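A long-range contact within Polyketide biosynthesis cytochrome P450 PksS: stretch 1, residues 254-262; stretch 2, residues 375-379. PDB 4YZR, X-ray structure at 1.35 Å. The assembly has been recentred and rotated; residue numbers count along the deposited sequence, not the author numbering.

Stretch 1 254-262: TLALLQHKK
Stretch 2 (375-379) DIELA

The contact sets the end of a helix against a short extended segment more than a hundred residues away, burying 310 Å² in total. Thr 254 to Leu 258 are helical (phi/psi from -54/-49 to -71/-23), with Leu 258 N hydrogen-bonded to Thr 254 O (2.9 Å) and Gln 259 N to Leu 255 O (2.9 Å). His 260 (-132/71) breaks the run and occupies the N-cap position of the helix that starts at Lys 261 (-55/-37). The His 260 ring, at chi1 -61° and chi2 81°, turns back so that His 260 ND1 donates to Ala 256 O at 2.7 Å. Across from this, Ile 376 (-55/140), Glu 377 (-150/147) and Leu 378 (-62/136) are extended, and the CA atoms of Leu 258 and Leu 378 lie 6.0 Å apart.

Apolar packing dominates. Leu 258 (m, t) and Leu 378 (t, p) both point toward the opposing stretch, and their CD1 atoms lie 4.2 Å apart. Leu 258 also reaches Ile 376 (t, t), its CD2 standing 3.9 Å from Ile 376 CG2 and 3.9 Å from Ile 376 O. One turn earlier, Leu 255 (t, p) leaves the backbone sideways, but its end comes nearer, placing Leu 255 CD1 3.7 Å from Leu 378 CD1.

No direct hydrogen bond joins the stretches. Instead, a water donates to Leu 258 O at 2.8 Å and accepts from Leu 378 N at 2.9 Å, linking the two backbones where their CA atoms approach.

The charged pair lies at the exposed margin. Glu 377 (t, t, chi3 -114°) points away, whereas Lys 261 (m, t, then 147° and 145°) starts sideways and its end comes nearer. Lys 261 NZ stops 4.0 Å from Glu 377 OE1, close enough for electrostatic attraction but beyond a salt bridge.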

# COMPACT_ATOMS: atom_id res chain seq x y z
N THR A 254 1.21 -14.29 1.29
CA THR A 254 1.52 -15.67 0.92
C THR A 254 2.59 -16.17 1.87
O THR A 254 2.53 -17.31 2.43
CB THR A 254 1.96 -15.77 -0.52
OG1 THR A 254 0.87 -15.45 -1.35
CG2 THR A 254 2.38 -17.19 -0.90
N LEU A 255 3.65 -15.40 2.07
CA LEU A 255 4.73 -15.80 2.97
C LEU A 255 4.15 -16.14 4.37
O LEU A 255 4.49 -17.17 4.97
CB LEU A 255 5.84 -14.75 3.06
CG LEU A 255 6.90 -15.00 4.14
CD1 LEU A 255 7.65 -16.31 3.87
CD2 LEU A 255 7.89 -13.84 4.21
N ALA A 256 3.31 -15.26 4.90
CA ALA A 256 2.77 -15.48 6.25
C ALA A 256 1.96 -16.77 6.26
O ALA A 256 2.09 -17.53 7.27
CB ALA A 256 1.95 -14.29 6.70
N LEU A 257 1.13 -17.05 5.30
CA LEU A 257 0.43 -18.32 5.23
C LEU A 257 1.38 -19.49 5.16
O LEU A 257 1.15 -20.45 5.93
CB LEU A 257 -0.52 -18.35 4.07
CG LEU A 257 -1.72 -17.41 4.11
CD1 LEU A 257 -2.41 -17.29 2.76
CD2 LEU A 257 -2.72 -17.82 5.21
N LEU A 258 2.47 -19.41 4.42
CA LEU A 258 3.44 -20.51 4.30
C LEU A 258 4.23 -20.68 5.59
O LEU A 258 4.77 -21.81 5.76
CB LEU A 258 4.31 -20.33 3.07
CG LEU A 258 3.55 -20.31 1.74
CD1 LEU A 258 4.54 -20.04 0.63
CD2 LEU A 258 2.77 -21.59 1.54
N GLN A 259 4.35 -19.68 6.45
CA GLN A 259 5.03 -19.78 7.72
C GLN A 259 4.15 -20.23 8.84
O GLN A 259 4.69 -20.52 9.92
CB GLN A 259 5.63 -18.45 8.10
CG GLN A 259 6.73 -17.88 7.25
CD GLN A 259 6.93 -16.33 7.58
OE1 GLN A 259 5.96 -15.55 7.96
NE2 GLN A 259 8.04 -15.93 7.37
N HIS A 260 2.85 -20.33 8.59
CA HIS A 260 1.84 -20.71 9.58
C HIS A 260 0.92 -21.77 9.06
O HIS A 260 -0.20 -21.57 8.67
CB HIS A 260 1.03 -19.48 10.02
CG HIS A 260 1.82 -18.39 10.67
ND1 HIS A 260 2.56 -17.46 9.96
CD2 HIS A 260 2.06 -18.12 11.97
CE1 HIS A 260 3.16 -16.62 10.79
NE2 HIS A 260 2.82 -16.98 12.02
N LYS A 261 1.50 -22.97 8.95
CA LYS A 261 0.81 -24.11 8.29
C LYS A 261 -0.54 -24.47 8.83
O LYS A 261 -1.41 -24.83 8.06
CB LYS A 261 1.71 -25.33 8.27
CG LYS A 261 2.76 -25.24 7.17
CD LYS A 261 3.91 -26.20 7.51
CE LYS A 261 4.59 -26.83 6.30
NZ LYS A 261 6.05 -27.02 6.54
N LYS A 262 -0.72 -24.38 10.14
CA LYS A 262 -1.99 -24.66 10.72
C LYS A 262 -3.05 -23.67 10.30
O LYS A 262 -4.19 -24.02 10.10
CB LYS A 262 -1.92 -24.78 12.24
CG LYS A 262 -1.27 -26.12 12.62
CD LYS A 262 -1.47 -26.41 14.09
CE LYS A 262 -0.45 -25.64 14.88
NZ LYS A 262 -0.54 -25.88 16.35
N ASP A 375 -0.40 -28.24 -2.12
CA ASP A 375 0.88 -28.68 -1.53
C ASP A 375 2.00 -27.64 -1.48
O ASP A 375 3.15 -27.87 -1.20
CB ASP A 375 1.39 -29.97 -2.20
CG ASP A 375 0.43 -31.15 -2.04
OD1 ASP A 375 -0.25 -31.22 -1.03
OD2 ASP A 375 0.35 -31.93 -2.98
N ILE A 376 1.58 -26.40 -1.82
CA ILE A 376 2.59 -25.34 -1.84
C ILE A 376 3.37 -25.21 -0.51
O ILE A 376 2.78 -25.34 0.60
CB ILE A 376 1.93 -24.00 -2.21
CG1 ILE A 376 2.96 -22.91 -2.40
CG2 ILE A 376 0.89 -23.63 -1.17
CD1 ILE A 376 2.37 -21.60 -2.98
N GLU A 377 4.67 -24.97 -0.61
CA GLU A 377 5.57 -24.89 0.55
C GLU A 377 6.70 -23.93 0.27
O GLU A 377 7.15 -23.77 -0.83
CB GLU A 377 6.13 -26.32 0.84
CG GLU A 377 7.07 -26.49 1.99
CD GLU A 377 7.52 -27.96 2.06
OE1 GLU A 377 7.17 -28.66 3.05
OE2 GLU A 377 8.18 -28.42 1.09
N LEU A 378 7.14 -23.26 1.33
CA LEU A 378 8.25 -22.36 1.23
C LEU A 378 9.54 -23.03 0.80
O LEU A 378 9.77 -24.21 1.25
CB LEU A 378 8.37 -21.63 2.59
CG LEU A 378 9.10 -20.34 2.72
CD1 LEU A 378 8.53 -19.29 1.80
CD2 LEU A 378 8.99 -19.93 4.19
N ALA A 379 10.33 -22.51 -0.09
CA ALA A 379 11.56 -23.16 -0.61
C ALA A 379 12.71 -22.18 -0.39
O ALA A 379 13.61 -22.08 -1.19
CB ALA A 379 11.41 -23.46 -2.07
O HOH W 1 5.78 -23.65 3.89